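Local coordinates for protein acyl-CoA thioesterase YbgC (Helicobacter pylori, PDB 2PZH) that hydrolyses the thioester bond of acyl-CoAs, favouring long-chain fatty acyl and benzoyl groups, and may take part in phospholipid metabolism, at residues A[7-12]-A[62-67]; A[49-54]-A[109-114]; A[54-59]-A[103-108]; A[68-73]-A[84-89]. All coordinates share one frame; numbering follows the deposited sequence.

Contact 1 (A[7-12]-A[62-67]); sequences VYYEDT and ASLGQV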
# COMPACT_ATOMS: atom_id res chain seq x y z
N VAL A 7 -9.67 10.68 0.15
CA VAL A 7 -8.47 10.39 -0.66
C VAL A 7 -7.28 11.12 -0.05
O VAL A 7 -7.24 12.35 0.00
CB VAL A 7 -8.61 10.82 -2.15
CG1 VAL A 7 -7.26 10.58 -2.91
CG2 VAL A 7 -9.79 10.09 -2.81
N TYR A 8 -6.32 10.34 0.44
CA TYR A 8 -5.12 10.89 1.09
C TYR A 8 -3.90 10.75 0.19
O TYR A 8 -3.96 10.07 -0.84
CB TYR A 8 -4.85 10.11 2.37
CG TYR A 8 -5.89 10.32 3.42
CD1 TYR A 8 -5.99 11.52 4.10
CD2 TYR A 8 -6.80 9.30 3.73
CE1 TYR A 8 -6.98 11.72 5.09
CE2 TYR A 8 -7.78 9.49 4.70
CZ TYR A 8 -7.86 10.70 5.36
OH TYR A 8 -8.83 10.86 6.33
N TYR A 9 -2.79 11.38 0.56
CA TYR A 9 -1.55 11.24 -0.28
C TYR A 9 -1.18 9.80 -0.58
O TYR A 9 -0.74 9.48 -1.69
CB TYR A 9 -0.35 11.94 0.40
CG TYR A 9 -0.38 13.44 0.29
CD1 TYR A 9 -0.64 14.22 1.41
CD2 TYR A 9 -0.14 14.08 -0.92
CE1 TYR A 9 -0.66 15.62 1.32
CE2 TYR A 9 -0.17 15.45 -1.01
CZ TYR A 9 -0.43 16.22 0.10
OH TYR A 9 -0.46 17.60 -0.02
N GLU A 10 -1.36 8.92 0.41
CA GLU A 10 -1.01 7.51 0.25
C GLU A 10 -1.79 6.84 -0.91
O GLU A 10 -1.35 5.82 -1.47
CB GLU A 10 -1.27 6.75 1.54
CG GLU A 10 -2.76 6.62 1.83
CD GLU A 10 -3.07 6.20 3.26
OE1 GLU A 10 -2.96 7.04 4.17
OE2 GLU A 10 -3.49 5.05 3.44
N ASP A 11 -2.94 7.41 -1.24
CA ASP A 11 -3.83 6.85 -2.24
C ASP A 11 -3.52 7.33 -3.64
O ASP A 11 -4.02 6.77 -4.61
CB ASP A 11 -5.26 7.28 -1.94
CG ASP A 11 -5.81 6.67 -0.65
OD1 ASP A 11 -5.48 5.50 -0.34
OD2 ASP A 11 -6.58 7.36 0.04
N THR A 12 -2.76 8.40 -3.74
CA THR A 12 -2.55 9.06 -5.03
C THR A 12 -1.29 8.52 -5.70
O THR A 12 -0.45 7.90 -5.06
CB THR A 12 -2.42 10.60 -4.87
OG1 THR A 12 -1.24 10.92 -4.12
CG2 THR A 12 -3.65 11.17 -4.14
N ALA A 62 -10.46 9.95 -9.30
CA ALA A 62 -10.53 10.72 -8.07
C ALA A 62 -9.17 11.29 -7.72
O ALA A 62 -8.14 10.83 -8.19
CB ALA A 62 -11.06 9.85 -6.93
N SER A 63 -9.16 12.30 -6.86
CA SER A 63 -7.93 12.99 -6.55
C SER A 63 -7.86 13.43 -5.09
O SER A 63 -8.84 13.32 -4.35
CB SER A 63 -7.74 14.17 -7.50
OG SER A 63 -8.76 15.13 -7.34
N LEU A 64 -6.69 13.94 -4.71
CA LEU A 64 -6.39 14.31 -3.32
C LEU A 64 -7.48 15.15 -2.66
O LEU A 64 -7.91 16.15 -3.21
CB LEU A 64 -5.10 15.11 -3.27
CG LEU A 64 -4.57 15.46 -1.89
CD1 LEU A 64 -4.07 14.19 -1.24
CD2 LEU A 64 -3.47 16.54 -1.95
N GLY A 65 -7.91 14.73 -1.46
CA GLY A 65 -8.82 15.54 -0.65
C GLY A 65 -10.29 15.29 -0.90
O GLY A 65 -11.14 15.73 -0.15
N GLN A 66 -10.60 14.60 -1.98
CA GLN A 66 -11.99 14.27 -2.27
C GLN A 66 -12.53 13.25 -1.28
O GLN A 66 -11.78 12.49 -0.66
CB GLN A 66 -12.09 13.75 -3.71
CG GLN A 66 -11.81 14.84 -4.74
CD GLN A 66 -11.98 14.38 -6.16
OE1 GLN A 66 -11.86 13.19 -6.47
NE2 GLN A 66 -12.28 15.32 -7.04
N VAL A 67 -13.85 13.25 -1.09
CA VAL A 67 -14.52 12.23 -0.30
C VAL A 67 -15.32 11.36 -1.25
O VAL A 67 -16.09 11.86 -2.09
CB VAL A 67 -15.41 12.84 0.80
CG1 VAL A 67 -16.15 11.74 1.61
CG2 VAL A 67 -14.51 13.72 1.74
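Val7 is clasped by two backbone hydrogen bonds to the type II beta turn that runs from Ser63 to Gln66: Val7 N donates to Gln66 O at 2.9 Å, and Gly65 N donates to Val7 O at 2.9 Å. Gly65 has a positive phi of 89°, where a CB would be jammed against the preceding carbonyl oxygen, so glycine suits this corner of the turn. The side chain of Val7 points at the turn, its CB 3.3 Å from Ser63 O. Leu64 extends to Tyr9. Its CG stands anti to the backbone N (chi1 -175°), and chi2 of 71° then carries CD1 over the centre of the Tyr9 ring, a CH-pi contact of 4.0 Å from Leu64 CD1 to the ring centroid, while Leu64 CD2 lies 3.6 Å from Tyr9 CE2. The phenol OH is hydrogen-bonded to Glu43 of a neighbouring subunit. Within 7-12, Asp11 OD2 takes Tyr8 N in a bond of 3.0 Å that ties down the short 3-10 turn, which leads to Asp13, the predicted active-site residue. The contact joins the loop between strand 3-6 and helix 22-36 to the connection between strands 47-58 and 67-77, with Val7 and Ala62 both packed on Leu68.

Contact 2 (A[49-54]-A[109-114]); sequences FVIRSI and IKFGFV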
# COMPACT_ATOMS: atom_id res chain seq x y z
N PHE A 49 -14.04 -15.90 3.39
CA PHE A 49 -14.49 -15.55 2.05
C PHE A 49 -13.29 -15.46 1.14
O PHE A 49 -12.24 -15.00 1.55
CB PHE A 49 -15.20 -14.19 2.03
CG PHE A 49 -16.60 -14.25 2.56
CD1 PHE A 49 -17.63 -14.71 1.75
CD2 PHE A 49 -16.88 -13.86 3.86
CE1 PHE A 49 -18.92 -14.77 2.23
CE2 PHE A 49 -18.19 -13.92 4.35
CZ PHE A 49 -19.20 -14.38 3.53
N VAL A 50 -13.44 -15.92 -0.09
CA VAL A 50 -12.34 -15.80 -1.03
C VAL A 50 -12.83 -15.23 -2.33
O VAL A 50 -13.84 -15.68 -2.89
CB VAL A 50 -11.57 -17.12 -1.26
CG1 VAL A 50 -10.90 -17.56 0.04
CG2 VAL A 50 -12.49 -18.20 -1.80
N ILE A 51 -12.12 -14.21 -2.80
CA ILE A 51 -12.46 -13.55 -4.03
C ILE A 51 -12.16 -14.49 -5.19
O ILE A 51 -11.09 -15.11 -5.25
CB ILE A 51 -11.74 -12.18 -4.13
CG1 ILE A 51 -12.15 -11.40 -5.38
CG2 ILE A 51 -10.22 -12.34 -3.99
CD1 ILE A 51 -12.05 -9.88 -5.16
N ARG A 52 -13.15 -14.65 -6.06
CA ARG A 52 -13.04 -15.49 -7.24
C ARG A 52 -12.71 -14.67 -8.47
O ARG A 52 -11.88 -15.04 -9.28
CB ARG A 52 -14.37 -16.21 -7.53
CG ARG A 52 -14.85 -17.16 -6.45
CD ARG A 52 -13.84 -18.26 -6.23
NE ARG A 52 -14.43 -19.36 -5.48
CZ ARG A 52 -13.72 -20.31 -4.89
NH1 ARG A 52 -12.39 -20.30 -4.95
NH2 ARG A 52 -14.34 -21.28 -4.22
N SER A 53 -13.40 -13.54 -8.63
CA SER A 53 -13.24 -12.76 -9.84
C SER A 53 -13.69 -11.33 -9.65
O SER A 53 -14.52 -11.03 -8.80
CB SER A 53 -14.02 -13.40 -10.99
OG SER A 53 -15.43 -13.32 -10.75
N ILE A 54 -13.14 -10.45 -10.46
CA ILE A 54 -13.56 -9.07 -10.44
C ILE A 54 -13.75 -8.56 -11.86
O ILE A 54 -12.98 -8.89 -12.77
CB ILE A 54 -12.58 -8.17 -9.67
CG1 ILE A 54 -13.08 -6.72 -9.71
CG2 ILE A 54 -11.18 -8.25 -10.25
CD1 ILE A 54 -12.56 -5.86 -8.59
N ILE A 109 -17.99 -8.20 -8.16
CA ILE A 109 -17.03 -9.11 -7.56
C ILE A 109 -17.75 -10.33 -7.02
O ILE A 109 -18.77 -10.21 -6.32
CB ILE A 109 -16.28 -8.41 -6.41
CG1 ILE A 109 -15.66 -7.11 -6.94
CG2 ILE A 109 -15.22 -9.36 -5.83
CD1 ILE A 109 -15.21 -6.14 -5.86
N LYS A 110 -17.21 -11.50 -7.35
CA LYS A 110 -17.76 -12.77 -6.90
C LYS A 110 -16.86 -13.38 -5.81
O LYS A 110 -15.64 -13.39 -5.94
CB LYS A 110 -17.86 -13.73 -8.08
CG LYS A 110 -18.43 -15.11 -7.76
CD LYS A 110 -18.65 -15.90 -9.06
CE LYS A 110 -19.33 -17.23 -8.82
NZ LYS A 110 -18.33 -18.29 -8.54
N PHE A 111 -17.49 -13.83 -4.73
CA PHE A 111 -16.80 -14.43 -3.61
C PHE A 111 -17.33 -15.84 -3.40
O PHE A 111 -18.52 -16.08 -3.60
CB PHE A 111 -17.05 -13.64 -2.33
CG PHE A 111 -16.67 -12.20 -2.43
CD1 PHE A 111 -15.42 -11.77 -2.04
CD2 PHE A 111 -17.58 -11.27 -2.91
CE1 PHE A 111 -15.08 -10.43 -2.16
CE2 PHE A 111 -17.26 -9.95 -3.03
CZ PHE A 111 -16.00 -9.52 -2.64
N GLY A 112 -16.46 -16.75 -3.02
CA GLY A 112 -16.88 -18.05 -2.51
C GLY A 112 -16.58 -18.10 -1.03
O GLY A 112 -15.94 -17.20 -0.49
N PHE A 113 -17.05 -19.14 -0.34
CA PHE A 113 -16.66 -19.36 1.05
C PHE A 113 -15.94 -20.70 1.11
O PHE A 113 -16.36 -21.66 0.46
CB PHE A 113 -17.88 -19.33 1.97
CG PHE A 113 -17.55 -19.05 3.41
CD1 PHE A 113 -17.29 -17.75 3.84
CD2 PHE A 113 -17.50 -20.08 4.35
CE1 PHE A 113 -16.99 -17.47 5.17
CE2 PHE A 113 -17.20 -19.81 5.69
CZ PHE A 113 -16.94 -18.50 6.10
N VAL A 114 -14.84 -20.75 1.84
CA VAL A 114 -13.99 -21.94 1.82
C VAL A 114 -13.45 -22.27 3.20
O VAL A 114 -13.36 -21.40 4.06
CB VAL A 114 -12.79 -21.75 0.84
CG1 VAL A 114 -13.28 -21.67 -0.61
CG2 VAL A 114 -12.00 -20.52 1.20
O HOH W 1 -17.14 -20.09 -6.11
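Ile51 and Ile54 meet Ile109 on one face of the antiparallel hot-dog sheet, where strands 47-58 and 102-114 run side by side and helix 22-36 covers Ile54, Ile109 and Phe111. Ile109 CG2 presses on Ile51 CD1 at 3.3 Å, tighter than usual van der Waals contact, while Ile109 CG1 lies 3.7 Å from Ile54 CD1. Farther along the same face, Phe113 turns its ring edge to the face of Phe49 in a T-shaped pair with planes at 77°, so the weakly positive C-H edge of Phe113 meets the pi cloud of Phe49. The side chains of Val50 and Val114 cross at about a right angle, Val50 CG1 3.4 Å from Val114 CG2, a tight contact. The backbones pair in register until a classic beta bulge sets Arg52 and Ser53 both opposite Lys110, with Arg52 N giving a 2.8 Å bond to Lys110 O and Lys110 N a 3.1 Å bond to Ser53 O. Glycine suits position 112, because a CB there would clash with Arg52 NE as it lies here. The long Arg52 chain, bent at chi2 (-61°), runs past Gly112 toward Val114. At the polar edge a water accepts from Arg52 NE at 2.9 Å and, weakly, from Lys110 NZ at 3.2 Å.

Contact 3 (A[54-59]-A[103-108]); sequences IKADFF and KVFASE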
# COMPACT_ATOMS: atom_id res chain seq x y z
N ILE A 54 -13.14 -10.45 -10.46
CA ILE A 54 -13.56 -9.07 -10.44
C ILE A 54 -13.75 -8.56 -11.86
O ILE A 54 -12.98 -8.89 -12.77
CB ILE A 54 -12.58 -8.17 -9.67
CG1 ILE A 54 -13.08 -6.72 -9.71
CG2 ILE A 54 -11.18 -8.25 -10.25
CD1 ILE A 54 -12.56 -5.86 -8.59
N LYS A 55 -14.79 -7.78 -12.05
CA LYS A 55 -14.96 -7.02 -13.26
C LYS A 55 -15.04 -5.58 -12.81
O LYS A 55 -15.88 -5.23 -11.99
CB LYS A 55 -16.25 -7.44 -13.97
CG LYS A 55 -16.51 -6.66 -15.24
CD LYS A 55 -15.48 -6.99 -16.29
CE LYS A 55 -15.29 -5.86 -17.27
NZ LYS A 55 -14.62 -4.71 -16.61
N ALA A 56 -14.14 -4.74 -13.32
CA ALA A 56 -14.07 -3.34 -12.89
C ALA A 56 -13.96 -2.38 -14.08
O ALA A 56 -13.24 -2.62 -15.05
CB ALA A 56 -12.94 -3.13 -11.91
N ASP A 57 -14.70 -1.28 -13.98
CA ASP A 57 -14.66 -0.21 -14.96
C ASP A 57 -14.23 1.06 -14.26
O ASP A 57 -14.63 1.31 -13.13
CB ASP A 57 -16.05 -0.01 -15.57
CG ASP A 57 -16.46 -1.18 -16.43
OD1 ASP A 57 -15.70 -1.54 -17.35
OD2 ASP A 57 -17.54 -1.76 -16.17
N PHE A 58 -13.40 1.85 -14.94
CA PHE A 58 -12.88 3.11 -14.40
C PHE A 58 -13.54 4.27 -15.12
O PHE A 58 -13.68 4.24 -16.34
CB PHE A 58 -11.37 3.14 -14.58
CG PHE A 58 -10.68 2.07 -13.79
CD1 PHE A 58 -10.59 0.78 -14.30
CD2 PHE A 58 -10.18 2.32 -12.52
CE1 PHE A 58 -9.97 -0.24 -13.57
CE2 PHE A 58 -9.56 1.30 -11.79
CZ PHE A 58 -9.47 0.02 -12.32
N PHE A 59 -13.98 5.26 -14.36
CA PHE A 59 -14.65 6.42 -14.92
C PHE A 59 -13.83 7.67 -14.57
O PHE A 59 -12.60 7.65 -14.74
CB PHE A 59 -16.09 6.47 -14.41
CG PHE A 59 -16.88 5.27 -14.80
CD1 PHE A 59 -17.47 5.20 -16.06
CD2 PHE A 59 -17.03 4.19 -13.93
CE1 PHE A 59 -18.20 4.08 -16.44
CE2 PHE A 59 -17.77 3.06 -14.30
CZ PHE A 59 -18.34 3.01 -15.57
N LYS A 103 -19.47 9.49 -10.87
CA LYS A 103 -18.99 8.12 -10.77
C LYS A 103 -17.50 8.06 -11.06
O LYS A 103 -17.02 8.68 -12.00
CB LYS A 103 -19.73 7.20 -11.74
CG LYS A 103 -19.49 5.73 -11.47
CD LYS A 103 -20.56 4.87 -12.11
CE LYS A 103 -20.71 5.15 -13.59
NZ LYS A 103 -21.66 4.14 -14.19
N VAL A 104 -16.80 7.27 -10.26
CA VAL A 104 -15.35 7.12 -10.35
C VAL A 104 -14.95 5.69 -10.76
O VAL A 104 -13.95 5.49 -11.44
CB VAL A 104 -14.72 7.52 -8.99
CG1 VAL A 104 -13.25 7.11 -8.90
CG2 VAL A 104 -14.88 9.02 -8.76
N PHE A 105 -15.74 4.71 -10.34
CA PHE A 105 -15.34 3.31 -10.43
C PHE A 105 -16.57 2.46 -10.19
O PHE A 105 -17.44 2.83 -9.40
CB PHE A 105 -14.32 3.05 -9.32
CG PHE A 105 -13.83 1.62 -9.21
CD1 PHE A 105 -12.77 1.18 -10.00
CD2 PHE A 105 -14.42 0.72 -8.31
CE1 PHE A 105 -12.30 -0.14 -9.91
CE2 PHE A 105 -13.94 -0.59 -8.19
CZ PHE A 105 -12.88 -1.03 -9.01
N ALA A 106 -16.66 1.34 -10.90
CA ALA A 106 -17.66 0.33 -10.57
C ALA A 106 -17.01 -1.04 -10.61
O ALA A 106 -16.07 -1.27 -11.38
CB ALA A 106 -18.83 0.39 -11.52
N SER A 107 -17.50 -1.96 -9.79
CA SER A 107 -17.02 -3.34 -9.88
C SER A 107 -18.14 -4.33 -9.64
O SER A 107 -19.16 -4.03 -9.02
CB SER A 107 -15.87 -3.60 -8.92
OG SER A 107 -16.24 -3.37 -7.57
N GLU A 108 -17.94 -5.53 -10.16
CA GLU A 108 -18.77 -6.65 -9.83
C GLU A 108 -17.79 -7.69 -9.37
O GLU A 108 -16.86 -8.02 -10.10
CB GLU A 108 -19.52 -7.16 -11.06
CG GLU A 108 -20.37 -8.37 -10.77
CD GLU A 108 -21.17 -8.85 -11.99
OE1 GLU A 108 -21.76 -8.00 -12.68
OE2 GLU A 108 -21.22 -10.07 -12.21
O HOH W 2 -11.42 6.24 -12.14
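In the antiparallel ladder between strands 47-58 and 102-114, Phe105 turns the edge of its ring to the face of Phe58. Their planes stand at 69° and Phe58 CE2 is 3.6 Å from Phe105 CE1. Phe105 CG is anti to the backbone N (chi1 178°), and the ring tip also touches Ala56, with Ala56 CB 3.6 Å from Phe105 CZ, where a small methyl fits beside the ring. This face of the hot-dog fold looks toward helix 22-36, whose Tyr23 touches both Phe58 and Phe105. Lys55 and Glu108 form a hydrogen-bonded pair, as do Asp57 and Ala106, each through two backbone bonds. On their face of the sheet Lys55 NZ makes a weak salt bridge of 3.4 Å to Asp57 OD1, and the same amine bonds to Ile54 O of a neighbouring subunit, whose strand extends the sheet. Beyond the ladder, Phe59 N donates to Val104 O at 2.9 Å from well above the carbonyl plane, and a water bridges Val104 O to Phe59 O. Lys103, bent at chi3 (54°), lays CE over the centre of the Phe59 ring, 3.6 Å from the centroid, and its ammonium NZ follows at 4.2 Å from that centroid in a cation-pi contact.

Contact 4 (A[68-73]-A[84-89]); sequences LEIRTQ and LFQEIY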
# COMPACT_ATOMS: atom_id res chain seq x y z
N LEU A 68 -15.09 10.06 -1.16
CA LEU A 68 -15.69 9.11 -2.07
C LEU A 68 -16.73 8.32 -1.31
O LEU A 68 -16.54 8.00 -0.15
CB LEU A 68 -14.63 8.14 -2.63
CG LEU A 68 -13.39 8.78 -3.28
CD1 LEU A 68 -12.48 7.74 -3.91
CD2 LEU A 68 -13.82 9.85 -4.31
N GLU A 69 -17.83 8.01 -1.96
CA GLU A 69 -18.86 7.23 -1.32
C GLU A 69 -18.91 5.88 -2.00
O GLU A 69 -19.03 5.79 -3.22
CB GLU A 69 -20.21 7.94 -1.48
CG GLU A 69 -21.35 7.21 -0.86
CD GLU A 69 -22.59 8.07 -0.83
OE1 GLU A 69 -22.77 8.74 0.20
OE2 GLU A 69 -23.34 8.09 -1.83
N ILE A 70 -18.82 4.81 -1.21
CA ILE A 70 -18.88 3.48 -1.75
C ILE A 70 -20.28 2.91 -1.53
O ILE A 70 -20.74 2.76 -0.39
CB ILE A 70 -17.80 2.54 -1.13
CG1 ILE A 70 -16.41 3.12 -1.34
CG2 ILE A 70 -17.82 1.23 -1.82
CD1 ILE A 70 -16.06 4.21 -0.40
N ARG A 71 -20.95 2.62 -2.63
CA ARG A 71 -22.29 2.05 -2.62
C ARG A 71 -22.29 0.55 -2.96
O ARG A 71 -21.79 0.13 -4.01
CB ARG A 71 -23.17 2.85 -3.58
CG ARG A 71 -23.09 4.33 -3.31
CD ARG A 71 -23.94 5.17 -4.28
NE ARG A 71 -23.69 6.60 -4.06
CZ ARG A 71 -24.07 7.57 -4.89
NH1 ARG A 71 -24.72 7.28 -6.02
NH2 ARG A 71 -23.79 8.83 -4.60
N THR A 72 -22.85 -0.26 -2.07
CA THR A 72 -22.77 -1.70 -2.22
C THR A 72 -24.17 -2.35 -2.33
O THR A 72 -25.07 -2.02 -1.56
CB THR A 72 -22.04 -2.31 -1.03
OG1 THR A 72 -20.74 -1.70 -0.91
CG2 THR A 72 -21.87 -3.80 -1.20
N GLN A 73 -24.31 -3.29 -3.26
CA GLN A 73 -25.55 -4.07 -3.36
C GLN A 73 -25.28 -5.55 -3.68
O GLN A 73 -24.27 -5.88 -4.27
CB GLN A 73 -26.51 -3.43 -4.36
CG GLN A 73 -26.19 -3.62 -5.82
CD GLN A 73 -27.25 -3.00 -6.72
OE1 GLN A 73 -28.05 -2.18 -6.26
NE2 GLN A 73 -27.27 -3.40 -7.99
N LEU A 84 -21.36 -9.27 -5.53
CA LEU A 84 -21.65 -7.92 -5.10
C LEU A 84 -21.39 -6.93 -6.21
O LEU A 84 -20.42 -7.07 -6.98
CB LEU A 84 -20.78 -7.52 -3.91
CG LEU A 84 -21.10 -8.12 -2.54
CD1 LEU A 84 -20.55 -9.50 -2.46
CD2 LEU A 84 -20.49 -7.26 -1.43
N PHE A 85 -22.23 -5.91 -6.29
CA PHE A 85 -21.96 -4.79 -7.16
C PHE A 85 -21.56 -3.60 -6.31
O PHE A 85 -22.26 -3.25 -5.36
CB PHE A 85 -23.19 -4.42 -7.99
CG PHE A 85 -22.94 -3.31 -8.95
CD1 PHE A 85 -21.90 -3.39 -9.85
CD2 PHE A 85 -23.73 -2.17 -8.94
CE1 PHE A 85 -21.64 -2.37 -10.74
CE2 PHE A 85 -23.48 -1.14 -9.83
CZ PHE A 85 -22.44 -1.24 -10.73
N GLN A 86 -20.43 -2.98 -6.63
CA GLN A 86 -19.99 -1.82 -5.88
C GLN A 86 -19.63 -0.68 -6.81
O GLN A 86 -18.88 -0.87 -7.78
CB GLN A 86 -18.81 -2.18 -4.96
CG GLN A 86 -19.21 -3.17 -3.86
CD GLN A 86 -18.09 -3.47 -2.90
OE1 GLN A 86 -17.21 -4.27 -3.21
NE2 GLN A 86 -18.13 -2.85 -1.72
N GLU A 87 -20.16 0.49 -6.49
CA GLU A 87 -19.87 1.70 -7.25
C GLU A 87 -19.30 2.75 -6.33
O GLU A 87 -19.72 2.88 -5.18
CB GLU A 87 -21.14 2.27 -7.89
CG GLU A 87 -21.64 1.48 -9.08
CD GLU A 87 -22.82 2.16 -9.77
OE1 GLU A 87 -23.03 1.91 -10.97
OE2 GLU A 87 -23.55 2.93 -9.11
N ILE A 88 -18.36 3.53 -6.86
CA ILE A 88 -17.77 4.60 -6.08
C ILE A 88 -18.09 5.91 -6.76
O ILE A 88 -17.84 6.09 -7.95
CB ILE A 88 -16.22 4.41 -5.95
CG1 ILE A 88 -15.91 3.04 -5.33
CG2 ILE A 88 -15.56 5.59 -5.22
CD1 ILE A 88 -14.42 2.75 -5.15
N TYR A 89 -18.63 6.84 -5.98
CA TYR A 89 -18.90 8.19 -6.45
C TYR A 89 -18.12 9.20 -5.64
O TYR A 89 -18.03 9.08 -4.40
CB TYR A 89 -20.38 8.51 -6.28
CG TYR A 89 -21.26 8.01 -7.40
CD1 TYR A 89 -21.58 6.66 -7.53
CD2 TYR A 89 -21.79 8.90 -8.33
CE1 TYR A 89 -22.41 6.22 -8.58
CE2 TYR A 89 -22.60 8.48 -9.36
CZ TYR A 89 -22.91 7.15 -9.49
OH TYR A 89 -23.75 6.82 -10.56
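Arg71 sets its CG anti to the carbonyl carbon (chi1 -51°), and its extended chain (chi2 178°, chi3 -174°) carries NE out to the ring of Tyr89, with the guanidinium lying flat on the phenol. The planes are nearly parallel, and Arg71 NH1 sits over the ring centre, 3.5 Å from Tyr89 CD1, a cation-pi stack that uses both the flatness and the charge of arginine. From its own strand Glu69 steadies the group: OE2 accepts from Arg71 NE at 2.7 Å and from Arg71 NH2 at 2.9 Å, a side-on grip that should fix the rotation of the guanidinium and partly offset its charge. On the opposite face of the sheet Ile88 lies beside Ile70, CG1 to CG1, and Ile88 CG2 also meets the neighbouring Leu68, 3.8 Å from its CB. Farther along, Gln86 NE2 donates to Thr72 OG1 at 3.0 Å. The amide is also hydrogen-bonded to helix 22-36, NE2 to Cys27 O and OE1 to Arg31 NH1, which makes glutamine apt for a buried place between sheet and helix. Backbone bonds pair Glu69 with Tyr89, Arg71 with Glu87 and Gln73 with Phe85, as in Arg71 N to Glu87 O at 2.8 Å. The regular ladder is that of an antiparallel beta hairpin, here strands 67-77 and 81-92 of the hot-dog sheet, with one face against the long helix.

How the contacts relate
Contacts 2 and 3 are successive lengths of one strand pair, 47-58 with 102-114, sharing Ile54 and both touching the same neighbouring subunit. Contact 4 is the adjoining hairpin; strand 102-114 lies between strands 47-58 and 81-92, so the two ladders share one sheet. All four contacts are partly buried. Contact 4 is nearest the chain centre, about 7 Å between centres, and meets no other chain; contact 1, about 17 Å out, joins loops at the periphery against two other subunits. The helix-facing sides of contacts 2, 3 and 4 are mostly apolar, with salt bridges and cation-pi pairs elsewhere in contacts 3 and 4. Contact 1 is held by two backbone bonds to a turn, not by a ladder, and packs onto contact 4 through Leu68.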